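Local coordinates for protein folylpolyglutamate synthase (FolC) (Helicobacter pylori, PDB 6K8C) that probably adds glutamate to dihydropteroate to make dihydrofolate, and then extends reduced folates with further glutamates at the expense of ATP, at residues P5-G8 against L12-F15; Q33-F38 against T152-K157; F64-L69 against F74-F79; Q108-H113 against F122-L127. All coordinates share one frame; numbering follows the deposited sequence.

Contact 1 of 4, residues P5-G8 against L12-F15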
loop_
_atom_site.group_PDB
_atom_site.type_symbol
_atom_site.label_atom_id
_atom_site.label_comp_id
_atom_site.label_asym_id
_atom_site.label_seq_id
_atom_site.Cartn_x
_atom_site.Cartn_y
_atom_site.Cartn_z
ATOM N N PRO A 5 -21.661 -13.669 6.551
ATOM C CA PRO A 5 -20.458 -13.593 7.385
ATOM C C PRO A 5 -20.175 -12.164 7.836
ATOM O O PRO A 5 -20.559 -11.773 8.942
ATOM C CB PRO A 5 -19.354 -14.111 6.457
ATOM C CG PRO A 5 -19.943 -14.078 5.045
ATOM C CD PRO A 5 -21.343 -13.543 5.121
ATOM N N LEU A 6 -19.517 -11.389 6.975
ATOM C CA LEU A 6 -19.337 -9.966 7.231
ATOM C C LEU A 6 -20.623 -9.171 7.045
ATOM O O LEU A 6 -20.624 -7.961 7.300
ATOM C CB LEU A 6 -18.245 -9.401 6.314
ATOM C CG LEU A 6 -16.925 -10.188 6.299
ATOM C CD1 LEU A 6 -16.103 -9.851 5.060
ATOM C CD2 LEU A 6 -16.114 -9.961 7.569
ATOM N N ASN A 7 -21.704 -9.821 6.615
ATOM C CA ASN A 7 -22.975 -9.173 6.345
ATOM C C ASN A 7 -23.915 -9.312 7.543
ATOM O O ASN A 7 -23.533 -9.780 8.619
ATOM C CB ASN A 7 -23.612 -9.767 5.090
ATOM C CG ASN A 7 -23.434 -8.890 3.859
ATOM O OD1 ASN A 7 -24.139 -7.896 3.684
ATOM N ND2 ASN A 7 -22.490 -9.258 2.999
ATOM N N GLY A 8 -25.167 -8.903 7.349
ATOM C CA GLY A 8 -26.154 -8.942 8.405
ATOM C C GLY A 8 -26.252 -7.623 9.152
ATOM O O GLY A 8 -25.453 -6.699 8.976
ATOM N N LEU A 12 -19.875 -6.789 10.195
ATOM C CA LEU A 12 -18.832 -5.777 10.066
ATOM C C LEU A 12 -19.153 -4.783 8.953
ATOM O O LEU A 12 -18.901 -3.582 9.099
ATOM C CB LEU A 12 -17.484 -6.448 9.816
ATOM C CG LEU A 12 -16.364 -5.502 9.386
ATOM C CD1 LEU A 12 -16.071 -4.497 10.490
ATOM C CD2 LEU A 12 -15.111 -6.291 9.025
ATOM N N LYS A 13 -19.706 -5.264 7.836
ATOM C CA LYS A 13 -19.990 -4.376 6.712
ATOM C C LYS A 13 -20.924 -3.243 7.126
ATOM O O LYS A 13 -20.674 -2.071 6.813
ATOM C CB LYS A 13 -20.584 -5.176 5.549
ATOM C CG LYS A 13 -21.102 -4.308 4.405
ATOM C CD LYS A 13 -21.746 -5.143 3.305
ATOM C CE LYS A 13 -20.697 -5.712 2.357
ATOM N NZ LYS A 13 -19.964 -4.648 1.613
ATOM N N ALA A 14 -21.993 -3.572 7.859
ATOM C CA ALA A 14 -22.926 -2.547 8.318
ATOM C C ALA A 14 -22.266 -1.602 9.312
ATOM O O ALA A 14 -22.527 -0.394 9.292
ATOM C CB ALA A 14 -24.165 -3.200 8.938
ATOM N N PHE A 15 -21.407 -2.129 10.187
ATOM C CA PHE A 15 -20.728 -1.278 11.160
ATOM C C PHE A 15 -19.793 -0.285 10.476
ATOM O O PHE A 15 -19.691 0.874 10.898
ATOM C CB PHE A 15 -19.958 -2.144 12.157
ATOM C CG PHE A 15 -19.473 -1.401 13.365
ATOM C CD1 PHE A 15 -20.372 -0.839 14.258
ATOM C CD2 PHE A 15 -18.116 -1.285 13.622
ATOM C CE1 PHE A 15 -19.924 -0.166 15.385
ATOM C CE2 PHE A 15 -17.665 -0.623 14.747
ATOM C CZ PHE A 15 -18.571 -0.055 15.628
HETATM O O HOH W 1 -22.964 -6.163 7.767
#
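Leu6 and Leu12 bring their CA atoms to 5.1 Å as the N-terminal loop folds back onto the start of helix 12-17, and Leu6 O accepts Lys13 N at 2.9 Å, with an N-H...O angle of 166°. The donor stands nearly in line with the C=O bond. A water takes the next step round the helix: it donates to Leu6 O and to Gly8 O and accepts from Ala14 N at 2.8 Å. Among the side chains, Leu6 and Leu12 run side by side in the same direction and meet through their CD2 methyls, 4.1 Å apart, with Leu12 continuing onto Leu103 and His107 of helix 100-110. Lys13 lies alongside Asn7; its CD is 3.7 Å from Asn7 OD1, and bends at chi3 (-82°) and chi4 (-64°) then lead the amine away from the loop. Ala14 CB rests against Gly8 O. Leu12 N is itself bonded to Glu104 OE1, which means that the first three amides of the helix each have an acceptor: a carboxylate, a loop carbonyl and a water. With no preceding helical turn to supply carbonyls, acceptors placed this way would be expected to stabilise the positive end of the helix dipole.

Contact 2 of 4, residues Q33-F38 against T152-K157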
loop_
_atom_site.group_PDB
_atom_site.type_symbol
_atom_site.label_atom_id
_atom_site.label_comp_id
_atom_site.label_asym_id
_atom_site.label_seq_id
_atom_site.Cartn_x
_atom_site.Cartn_y
_atom_site.Cartn_z
ATOM N N GLN A 33 -6.761 7.743 23.342
ATOM C CA GLN A 33 -7.693 7.301 24.371
ATOM C C GLN A 33 -8.375 5.995 23.977
ATOM O O GLN A 33 -8.538 5.099 24.816
ATOM C CB GLN A 33 -8.725 8.399 24.632
ATOM C CG GLN A 33 -9.704 8.099 25.745
ATOM C CD GLN A 33 -10.801 9.144 25.838
ATOM O OE1 GLN A 33 -10.775 10.155 25.135
ATOM N NE2 GLN A 33 -11.775 8.901 26.706
ATOM N N ILE A 34 -8.781 5.866 22.709
ATOM C CA ILE A 34 -9.395 4.621 22.251
ATOM C C ILE A 34 -8.456 3.451 22.505
ATOM O O ILE A 34 -8.857 2.411 23.043
ATOM C CB ILE A 34 -9.771 4.711 20.758
ATOM C CG1 ILE A 34 -10.981 5.621 20.542
ATOM C CG2 ILE A 34 -10.071 3.316 20.197
ATOM C CD1 ILE A 34 -11.194 5.993 19.081
ATOM N N TYR A 35 -7.186 3.610 22.121
ATOM C CA TYR A 35 -6.243 2.499 22.205
ATOM C C TYR A 35 -5.963 2.121 23.654
ATOM O O TYR A 35 -5.838 0.934 23.978
ATOM C CB TYR A 35 -4.943 2.845 21.464
ATOM C CG TYR A 35 -4.019 1.657 21.347
ATOM C CD1 TYR A 35 -4.433 0.502 20.698
ATOM C CD2 TYR A 35 -2.752 1.671 21.918
ATOM C CE1 TYR A 35 -3.613 -0.600 20.609
ATOM C CE2 TYR A 35 -1.916 0.567 21.826
ATOM C CZ TYR A 35 -2.357 -0.562 21.169
ATOM O OH TYR A 35 -1.547 -1.668 21.073
ATOM N N LYS A 36 -5.871 3.115 24.540
ATOM C CA LYS A 36 -5.690 2.829 25.961
ATOM C C LYS A 36 -6.847 1.997 26.498
ATOM O O LYS A 36 -6.639 1.021 27.228
ATOM C CB LYS A 36 -5.547 4.134 26.745
ATOM C CG LYS A 36 -4.424 4.124 27.776
ATOM C CD LYS A 36 -3.069 4.417 27.130
ATOM C CE LYS A 36 -1.977 4.616 28.177
ATOM N NZ LYS A 36 -0.838 5.424 27.655
ATOM N N ASP A 37 -8.078 2.362 26.127
ATOM C CA ASP A 37 -9.241 1.572 26.524
ATOM C C ASP A 37 -9.187 0.171 25.936
ATOM O O ASP A 37 -9.548 -0.804 26.605
ATOM C CB ASP A 37 -10.529 2.267 26.086
ATOM C CG ASP A 37 -10.812 3.522 26.874
ATOM O OD1 ASP A 37 -9.996 3.877 27.749
ATOM O OD2 ASP A 37 -11.858 4.153 26.613
ATOM N N PHE A 38 -8.757 0.051 24.676
ATOM C CA PHE A 38 -8.646 -1.267 24.059
ATOM C C PHE A 38 -7.698 -2.160 24.850
ATOM O O PHE A 38 -8.000 -3.332 25.108
ATOM C CB PHE A 38 -8.164 -1.152 22.605
ATOM C CG PHE A 38 -7.739 -2.471 22.015
ATOM C CD1 PHE A 38 -8.670 -3.314 21.433
ATOM C CD2 PHE A 38 -6.420 -2.887 22.084
ATOM C CE1 PHE A 38 -8.292 -4.534 20.912
ATOM C CE2 PHE A 38 -6.036 -4.108 21.571
ATOM C CZ PHE A 38 -6.968 -4.930 20.976
ATOM N N THR A 152 -1.934 4.536 13.678
ATOM C CA THR A 152 -0.891 3.537 13.887
ATOM C C THR A 152 0.241 4.061 14.759
ATOM O O THR A 152 1.026 3.263 15.282
ATOM C CB THR A 152 -0.329 3.046 12.551
ATOM O OG1 THR A 152 0.192 4.158 11.809
ATOM C CG2 THR A 152 -1.406 2.351 11.742
ATOM N N ASN A 153 0.333 5.381 14.940
ATOM C CA ASN A 153 1.353 5.959 15.811
ATOM C C ASN A 153 1.156 5.605 17.278
ATOM O O ASN A 153 2.101 5.741 18.063
ATOM C CB ASN A 153 1.369 7.481 15.667
ATOM C CG ASN A 153 2.315 7.947 14.594
ATOM O OD1 ASN A 153 3.444 7.467 14.507
ATOM N ND2 ASN A 153 1.862 8.884 13.765
ATOM N N ALA A 154 -0.044 5.174 17.672
ATOM C CA ALA A 154 -0.331 4.932 19.079
ATOM C C ALA A 154 0.248 3.619 19.585
ATOM O O ALA A 154 0.376 3.442 20.801
ATOM C CB ALA A 154 -1.845 4.949 19.320
ATOM N N LEU A 155 0.591 2.699 18.694
ATOM C CA LEU A 155 1.145 1.420 19.109
ATOM C C LEU A 155 2.640 1.561 19.371
ATOM O O LEU A 155 3.342 2.303 18.678
ATOM C CB LEU A 155 0.886 0.358 18.037
ATOM C CG LEU A 155 -0.506 -0.275 17.978
ATOM C CD1 LEU A 155 -1.535 0.699 17.425
ATOM C CD2 LEU A 155 -0.465 -1.532 17.130
ATOM N N LYS A 156 3.126 0.871 20.399
ATOM C CA LYS A 156 4.560 0.871 20.651
ATOM C C LYS A 156 5.270 0.157 19.508
ATOM O O LYS A 156 4.801 -0.868 19.007
ATOM C CB LYS A 156 4.878 0.200 21.989
ATOM C CG LYS A 156 4.776 1.140 23.186
ATOM C CD LYS A 156 4.947 0.397 24.503
ATOM C CE LYS A 156 4.317 1.164 25.656
ATOM N NZ LYS A 156 4.358 0.386 26.926
ATOM N N LYS A 157 6.393 0.713 19.081
ATOM C CA LYS A 157 7.065 0.250 17.879
ATOM C C LYS A 157 8.436 -0.313 18.218
ATOM O O LYS A 157 9.178 0.261 19.021
ATOM C CB LYS A 157 7.197 1.378 16.852
ATOM C CG LYS A 157 7.821 2.649 17.387
ATOM C CD LYS A 157 7.998 3.670 16.278
ATOM C CE LYS A 157 6.653 4.139 15.749
ATOM N NZ LYS A 157 6.231 5.414 16.383
HETATM O O HOH W 2 1.120 -1.180 21.819
#
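Tyr35 reaches out from helix 28-41 to Ala154 and Leu155, making the helix's whole side of this small interface, which buries 152 Å² in all. Its CG stands anti to the backbone N (chi1 -172°), and this carries the ring straight off the helix toward the loop between strands 138-142 and 159-162. Leu155 crosses it at about a right angle. The leucine's CD1 methyl sits over one face of the ring, 4.2 Å from the centroid and 18° off the normal, a CH-pi contact displaced toward the rim. Its CG comes in closer at the phenol end, 3.7 Å from Tyr35 CZ. That placement follows from the Leu155 torsions: with CG anti to the carbonyl carbon (chi1 -79°), the branch swings back to the ring although the CB itself does not aim at the helix. Farther along the ring, on the same side of its plane as the leucine, Ala154 CB lies 4.3 Å and Ala154 O, oblique, 3.8 Å from Tyr35 CD2. The hydroxyl meets a water in the plane of the ring, 2.8 Å from Tyr35 OH, and this water also accepts from Lys156 N at 3.2 Å, joining phenol to loop backbone. The aromatic ring is thus held by carbon on its face and by water at its polar edge. Behind the contact, Leu155 continues onto Leu139 and Leu141 of strand 138-142 and Val130 of helix 121-132, and Tyr35 also touches Ile45, so helix 28-41 is fastened to the flank of the central sheet of the Mur ligase middle domain.

Contact 3 of 4, residues F64-L69 against F74-F79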
loop_
_atom_site.group_PDB
_atom_site.type_symbol
_atom_site.label_atom_id
_atom_site.label_comp_id
_atom_site.label_asym_id
_atom_site.label_seq_id
_atom_site.Cartn_x
_atom_site.Cartn_y
_atom_site.Cartn_z
ATOM N N PHE A 64 7.232 -7.621 1.341
ATOM C CA PHE A 64 8.512 -8.319 1.221
ATOM C C PHE A 64 9.047 -8.701 2.594
ATOM O O PHE A 64 9.468 -9.843 2.818
ATOM C CB PHE A 64 9.534 -7.434 0.496
ATOM C CG PHE A 64 9.591 -7.636 -0.990
ATOM C CD1 PHE A 64 9.559 -8.903 -1.540
ATOM C CD2 PHE A 64 9.709 -6.543 -1.840
ATOM C CE1 PHE A 64 9.630 -9.079 -2.917
ATOM C CE2 PHE A 64 9.778 -6.709 -3.216
ATOM C CZ PHE A 64 9.739 -7.979 -3.755
ATOM N N LEU A 65 9.040 -7.747 3.530
ATOM C CA LEU A 65 9.456 -8.044 4.898
ATOM C C LEU A 65 8.586 -9.135 5.512
ATOM O O LEU A 65 9.097 -10.067 6.145
ATOM C CB LEU A 65 9.405 -6.771 5.743
ATOM C CG LEU A 65 9.706 -6.901 7.240
ATOM C CD1 LEU A 65 11.101 -7.455 7.475
ATOM C CD2 LEU A 65 9.556 -5.556 7.928
ATOM N N THR A 66 7.263 -9.028 5.334
ATOM C CA THR A 66 6.333 -10.039 5.836
ATOM C C THR A 66 6.673 -11.428 5.299
ATOM O O THR A 66 6.658 -12.416 6.044
ATOM C CB THR A 66 4.895 -9.658 5.455
ATOM O OG1 THR A 66 4.542 -8.414 6.076
ATOM C CG2 THR A 66 3.896 -10.735 5.904
ATOM N N LEU A 67 6.968 -11.522 3.997
ATOM C CA LEU A 67 7.284 -12.820 3.401
ATOM C C LEU A 67 8.591 -13.381 3.949
ATOM O O LEU A 67 8.688 -14.585 4.216
ATOM C CB LEU A 67 7.352 -12.706 1.876
ATOM C CG LEU A 67 6.025 -12.359 1.193
ATOM C CD1 LEU A 67 6.208 -12.199 -0.316
ATOM C CD2 LEU A 67 4.942 -13.394 1.524
ATOM N N LEU A 68 9.604 -12.528 4.123
ATOM C CA LEU A 68 10.872 -12.996 4.676
ATOM C C LEU A 68 10.688 -13.522 6.095
ATOM O O LEU A 68 11.223 -14.576 6.454
ATOM C CB LEU A 68 11.908 -11.870 4.649
ATOM C CG LEU A 68 12.400 -11.413 3.277
ATOM C CD1 LEU A 68 13.036 -10.037 3.373
ATOM C CD2 LEU A 68 13.371 -12.427 2.682
ATOM N N LEU A 69 9.937 -12.792 6.923
ATOM C CA LEU A 69 9.703 -13.237 8.293
ATOM C C LEU A 69 8.916 -14.541 8.319
ATOM O O LEU A 69 9.246 -15.462 9.078
ATOM C CB LEU A 69 8.973 -12.145 9.079
ATOM C CG LEU A 69 9.785 -10.866 9.293
ATOM C CD1 LEU A 69 8.907 -9.721 9.788
ATOM C CD2 LEU A 69 10.922 -11.126 10.263
ATOM N N PHE A 74 7.776 -17.501 11.325
ATOM C CA PHE A 74 7.182 -16.530 12.231
ATOM C C PHE A 74 5.755 -16.224 11.796
ATOM O O PHE A 74 5.434 -16.225 10.604
ATOM C CB PHE A 74 7.990 -15.232 12.281
ATOM C CG PHE A 74 9.274 -15.344 13.051
ATOM C CD1 PHE A 74 9.267 -15.698 14.391
ATOM C CD2 PHE A 74 10.487 -15.082 12.438
ATOM C CE1 PHE A 74 10.450 -15.799 15.102
ATOM C CE2 PHE A 74 11.671 -15.179 13.140
ATOM C CZ PHE A 74 11.657 -15.539 14.472
ATOM N N LYS A 75 4.900 -15.969 12.780
ATOM C CA LYS A 75 3.533 -15.538 12.525
ATOM C C LYS A 75 3.527 -14.022 12.372
ATOM O O LYS A 75 3.991 -13.303 13.263
ATOM C CB LYS A 75 2.606 -15.981 13.658
ATOM C CG LYS A 75 2.359 -17.480 13.689
ATOM C CD LYS A 75 1.201 -17.830 14.618
ATOM C CE LYS A 75 1.595 -18.897 15.630
ATOM N NZ LYS A 75 1.067 -18.594 16.992
ATOM N N VAL A 76 3.022 -13.538 11.240
ATOM C CA VAL A 76 3.086 -12.123 10.895
ATOM C C VAL A 76 1.737 -11.671 10.351
ATOM O O VAL A 76 1.122 -12.365 9.535
ATOM C CB VAL A 76 4.192 -11.840 9.852
ATOM C CG1 VAL A 76 4.351 -10.336 9.632
ATOM C CG2 VAL A 76 5.513 -12.466 10.275
ATOM N N LEU A 77 1.295 -10.491 10.773
ATOM C CA LEU A 77 0.169 -9.814 10.151
ATOM C C LEU A 77 0.659 -8.542 9.480
ATOM O O LEU A 77 1.342 -7.728 10.110
ATOM C CB LEU A 77 -0.922 -9.471 11.167
ATOM C CG LEU A 77 -2.200 -8.970 10.485
ATOM C CD1 LEU A 77 -3.411 -9.506 11.221
ATOM C CD2 LEU A 77 -2.260 -7.448 10.397
ATOM N N HIS A 78 0.291 -8.367 8.214
ATOM C CA HIS A 78 0.621 -7.174 7.450
ATOM C C HIS A 78 -0.653 -6.367 7.243
ATOM O O HIS A 78 -1.583 -6.825 6.569
ATOM C CB HIS A 78 1.255 -7.533 6.107
ATOM C CG HIS A 78 1.732 -6.348 5.330
ATOM N ND1 HIS A 78 1.927 -6.380 3.966
ATOM C CD2 HIS A 78 2.065 -5.099 5.730
ATOM C CE1 HIS A 78 2.367 -5.202 3.559
ATOM N NE2 HIS A 78 2.460 -4.406 4.609
ATOM N N PHE A 79 -0.687 -5.173 7.820
ATOM C CA PHE A 79 -1.845 -4.288 7.787
ATOM C C PHE A 79 -1.582 -3.183 6.772
ATOM O O PHE A 79 -0.633 -2.417 6.933
ATOM C CB PHE A 79 -2.077 -3.703 9.179
ATOM C CG PHE A 79 -3.159 -2.662 9.246
ATOM C CD1 PHE A 79 -4.466 -2.976 8.923
ATOM C CD2 PHE A 79 -2.864 -1.375 9.673
ATOM C CE1 PHE A 79 -5.460 -2.021 9.009
ATOM C CE2 PHE A 79 -3.853 -0.413 9.762
ATOM C CZ PHE A 79 -5.150 -0.737 9.431
#
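Leu69 O, near the end of helix 58-70, is approached by three atoms of Phe74: the backbone N at 3.4 Å in a weak hydrogen bond, the CB at 3.4 Å, and the ring carbon CD2 at 3.6 Å, where the oxygen lies at the ring edge, near its plane. From this turn the chain runs back beneath the helix as strand 76-79, the two axes lying 8.8 Å apart and 172° from parallel. Val76 divides its branches between two helix residues. Its CG1, anti to the backbone N, meets Thr66 CG2 at 3.8 Å, and its CG2 meets Leu69 CB at 3.7 Å. One step further up the strand face, His78 CB lies 3.4 Å from Thr66 OG1. That hydroxyl is hydrogen-bonded to Gly62 O one helical turn back and His78 ND1 to Arg63 NE, so Thr66 and His78 meet each other by packing. Helix 58-70 follows the P-loop of this NTPase-type domain; strand 48-53, helix 58-70 and strand 76-79 form a beta-alpha-beta crossover, with 138-142 lying between the two parallel strands. The chemistry is mostly apolar, valine methyls against a threonine methyl and a leucine CB, with the threonine hydroxyl against the histidine CB and one weak backbone bond at the turn; helix and strand therefore hold together chiefly by close burial of carbon.

Contact 4 of 4, residues Q108-H113 against F122-L127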
loop_
_atom_site.group_PDB
_atom_site.type_symbol
_atom_site.label_atom_id
_atom_site.label_comp_id
_atom_site.label_asym_id
_atom_site.label_seq_id
_atom_site.Cartn_x
_atom_site.Cartn_y
_atom_site.Cartn_z
ATOM N N GLN A 108 -16.919 -8.940 16.046
ATOM C CA GLN A 108 -17.944 -9.263 17.036
ATOM C C GLN A 108 -17.442 -9.026 18.456
ATOM O O GLN A 108 -18.207 -8.596 19.325
ATOM C CB GLN A 108 -18.408 -10.708 16.861
ATOM C CG GLN A 108 -19.471 -10.894 15.785
ATOM C CD GLN A 108 -20.594 -9.869 15.881
ATOM O OE1 GLN A 108 -21.108 -9.591 16.964
ATOM N NE2 GLN A 108 -20.980 -9.306 14.741
ATOM N N GLN A 109 -16.154 -9.281 18.707
ATOM C CA GLN A 109 -15.599 -9.017 20.031
ATOM C C GLN A 109 -15.455 -7.522 20.291
ATOM O O GLN A 109 -15.645 -7.064 21.424
ATOM C CB GLN A 109 -14.244 -9.710 20.186
ATOM C CG GLN A 109 -14.270 -11.215 19.978
ATOM C CD GLN A 109 -12.904 -11.845 20.173
ATOM O OE1 GLN A 109 -12.377 -12.504 19.276
ATOM N NE2 GLN A 109 -12.318 -11.639 21.348
ATOM N N LEU A 110 -15.111 -6.743 19.259
ATOM C CA LEU A 110 -14.840 -5.322 19.456
ATOM C C LEU A 110 -16.112 -4.493 19.595
ATOM O O LEU A 110 -16.148 -3.539 20.383
ATOM C CB LEU A 110 -14.017 -4.772 18.290
ATOM C CG LEU A 110 -12.539 -5.130 18.198
ATOM C CD1 LEU A 110 -11.944 -4.493 16.952
ATOM C CD2 LEU A 110 -11.817 -4.659 19.445
ATOM N N GLN A 111 -17.144 -4.814 18.814
ATOM C CA GLN A 111 -18.245 -3.880 18.599
ATOM C C GLN A 111 -19.020 -3.553 19.872
ATOM O O GLN A 111 -19.691 -2.517 19.920
ATOM C CB GLN A 111 -19.198 -4.433 17.537
ATOM C CG GLN A 111 -19.672 -5.855 17.797
ATOM C CD GLN A 111 -20.810 -5.916 18.799
ATOM O OE1 GLN A 111 -21.629 -5.001 18.880
ATOM N NE2 GLN A 111 -20.861 -6.993 19.576
ATOM N N SER A 112 -18.943 -4.395 20.901
ATOM C CA SER A 112 -19.721 -4.171 22.113
ATOM C C SER A 112 -19.111 -3.126 23.038
ATOM O O SER A 112 -19.680 -2.860 24.100
ATOM C CB SER A 112 -19.900 -5.485 22.879
ATOM O OG SER A 112 -18.716 -6.264 22.847
ATOM N N HIS A 113 -17.985 -2.526 22.673
ATOM C CA HIS A 113 -17.313 -1.568 23.534
ATOM C C HIS A 113 -17.474 -0.156 22.993
ATOM O O HIS A 113 -17.497 0.066 21.778
ATOM C CB HIS A 113 -15.829 -1.909 23.678
ATOM C CG HIS A 113 -15.584 -3.260 24.273
ATOM N ND1 HIS A 113 -15.122 -3.433 25.560
ATOM C CD2 HIS A 113 -15.745 -4.502 23.760
ATOM C CE1 HIS A 113 -15.005 -4.724 25.813
ATOM N NE2 HIS A 113 -15.378 -5.394 24.737
ATOM N N PHE A 122 -10.789 4.248 9.723
ATOM C CA PHE A 122 -9.426 3.728 9.742
ATOM C C PHE A 122 -8.988 3.347 11.150
ATOM O O PHE A 122 -8.230 2.386 11.319
ATOM C CB PHE A 122 -8.455 4.746 9.145
ATOM C CG PHE A 122 -7.033 4.245 9.062
ATOM C CD1 PHE A 122 -6.689 3.258 8.153
ATOM C CD2 PHE A 122 -6.054 4.739 9.912
ATOM C CE1 PHE A 122 -5.384 2.782 8.079
ATOM C CE2 PHE A 122 -4.751 4.269 9.844
ATOM C CZ PHE A 122 -4.416 3.291 8.928
ATOM N N GLU A 123 -9.458 4.075 12.170
ATOM C CA GLU A 123 -9.142 3.702 13.546
ATOM C C GLU A 123 -9.704 2.329 13.893
ATOM O O GLU A 123 -9.056 1.545 14.598
ATOM C CB GLU A 123 -9.661 4.773 14.515
ATOM C CG GLU A 123 -8.842 6.071 14.445
ATOM C CD GLU A 123 -9.515 7.243 15.127
ATOM O OE1 GLU A 123 -10.665 7.098 15.597
ATOM O OE2 GLU A 123 -8.885 8.315 15.197
ATOM N N TYR A 124 -10.905 2.009 13.397
ATOM C CA TYR A 124 -11.474 0.687 13.648
ATOM C C TYR A 124 -10.696 -0.402 12.915
ATOM O O TYR A 124 -10.487 -1.495 13.458
ATOM C CB TYR A 124 -12.945 0.651 13.239
ATOM C CG TYR A 124 -13.680 -0.536 13.812
ATOM C CD1 TYR A 124 -13.794 -0.705 15.189
ATOM C CD2 TYR A 124 -14.241 -1.497 12.985
ATOM C CE1 TYR A 124 -14.459 -1.791 15.722
ATOM C CE2 TYR A 124 -14.908 -2.585 13.509
ATOM C CZ TYR A 124 -15.012 -2.727 14.877
ATOM O OH TYR A 124 -15.670 -3.809 15.398
ATOM N N ALA A 125 -10.280 -0.130 11.673
ATOM C CA ALA A 125 -9.430 -1.076 10.953
ATOM C C ALA A 125 -8.153 -1.363 11.732
ATOM O O ALA A 125 -7.692 -2.511 11.785
ATOM C CB ALA A 125 -9.097 -0.531 9.560
ATOM N N THR A 126 -7.577 -0.330 12.355
ATOM C CA THR A 126 -6.370 -0.510 13.156
ATOM C C THR A 126 -6.618 -1.454 14.329
ATOM O O THR A 126 -5.814 -2.355 14.592
ATOM C CB THR A 126 -5.860 0.850 13.649
ATOM O OG1 THR A 126 -5.563 1.688 12.523
ATOM C CG2 THR A 126 -4.597 0.692 14.492
ATOM N N LEU A 127 -7.728 -1.264 15.052
ATOM C CA LEU A 127 -8.038 -2.165 16.159
ATOM C C LEU A 127 -8.275 -3.582 15.665
ATOM O O LEU A 127 -7.875 -4.550 16.323
ATOM C CB LEU A 127 -9.263 -1.671 16.940
ATOM C CG LEU A 127 -9.134 -0.358 17.715
ATOM C CD1 LEU A 127 -10.399 -0.134 18.549
ATOM C CD2 LEU A 127 -7.895 -0.343 18.602
#
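This is a buried, apolar helix-helix contact on one flank of the Mur ligase middle domain, where the C-terminal end of helix 100-110 and the turn after it lean on helix 121-132. Leu110 does most of the work. It and Tyr124 slide past each other in opposite directions, with Leu110 CB 3.5 Å from Tyr124 OH and Leu110 CD1 3.9 Å from Tyr124 CE1, the methyl reaching the ring obliquely. The same CD1 also touches Leu127 CB at 3.9 Å, so one methyl fits between two residues a helical turn apart. Tyr124 gets there because its CG is anti to the backbone N (chi1 -164°), which swings the phenol over toward the other helix. Its hydroxyl is bonded to His107 ND1, an anchor that ties the ring to helix 100-110 through a polar bond as well as through carbon. The Gln111 side chain folds back over the last turn of helix 100-110: NE2 donates to Gln108 O at 3.1 Å, in the carbonyl plane and on a lone pair. A type I turn from Leu110 to His113 then leads into helix 114-118, and Leu110 O accepts a hydrogen bond from Ser116 OG of that helix. Around the pair, Phe38 of helix 28-41 packs on Leu110, Ile34 of the same helix and Phe115 of helix 114-118 on Leu127, and Phe15 of helix 12-17 meets the Tyr124 ring edge-to-face.

In the fold
From the N terminus, contact 1 closes first, a short turn that settles the leading loop on helix 12-17. Contact 2 opens on the next helix, 28-41, and closes only after 113 intervening residues, a loop in which contacts 3 and 4 are both nested, one after the other. Contact 3 joins the helix after the P-loop to strand 76-79 of the large sheet; contact 4 pairs two helices on its flank. Contact 4 touches all the others: Leu12 of contact 1 packs on Tyr124, helix 28-41 of contact 2 lies against it, and Phe79 of contact 3 packs on Phe122 and Ala125. The N-terminal helices are thereby tied to the sheet.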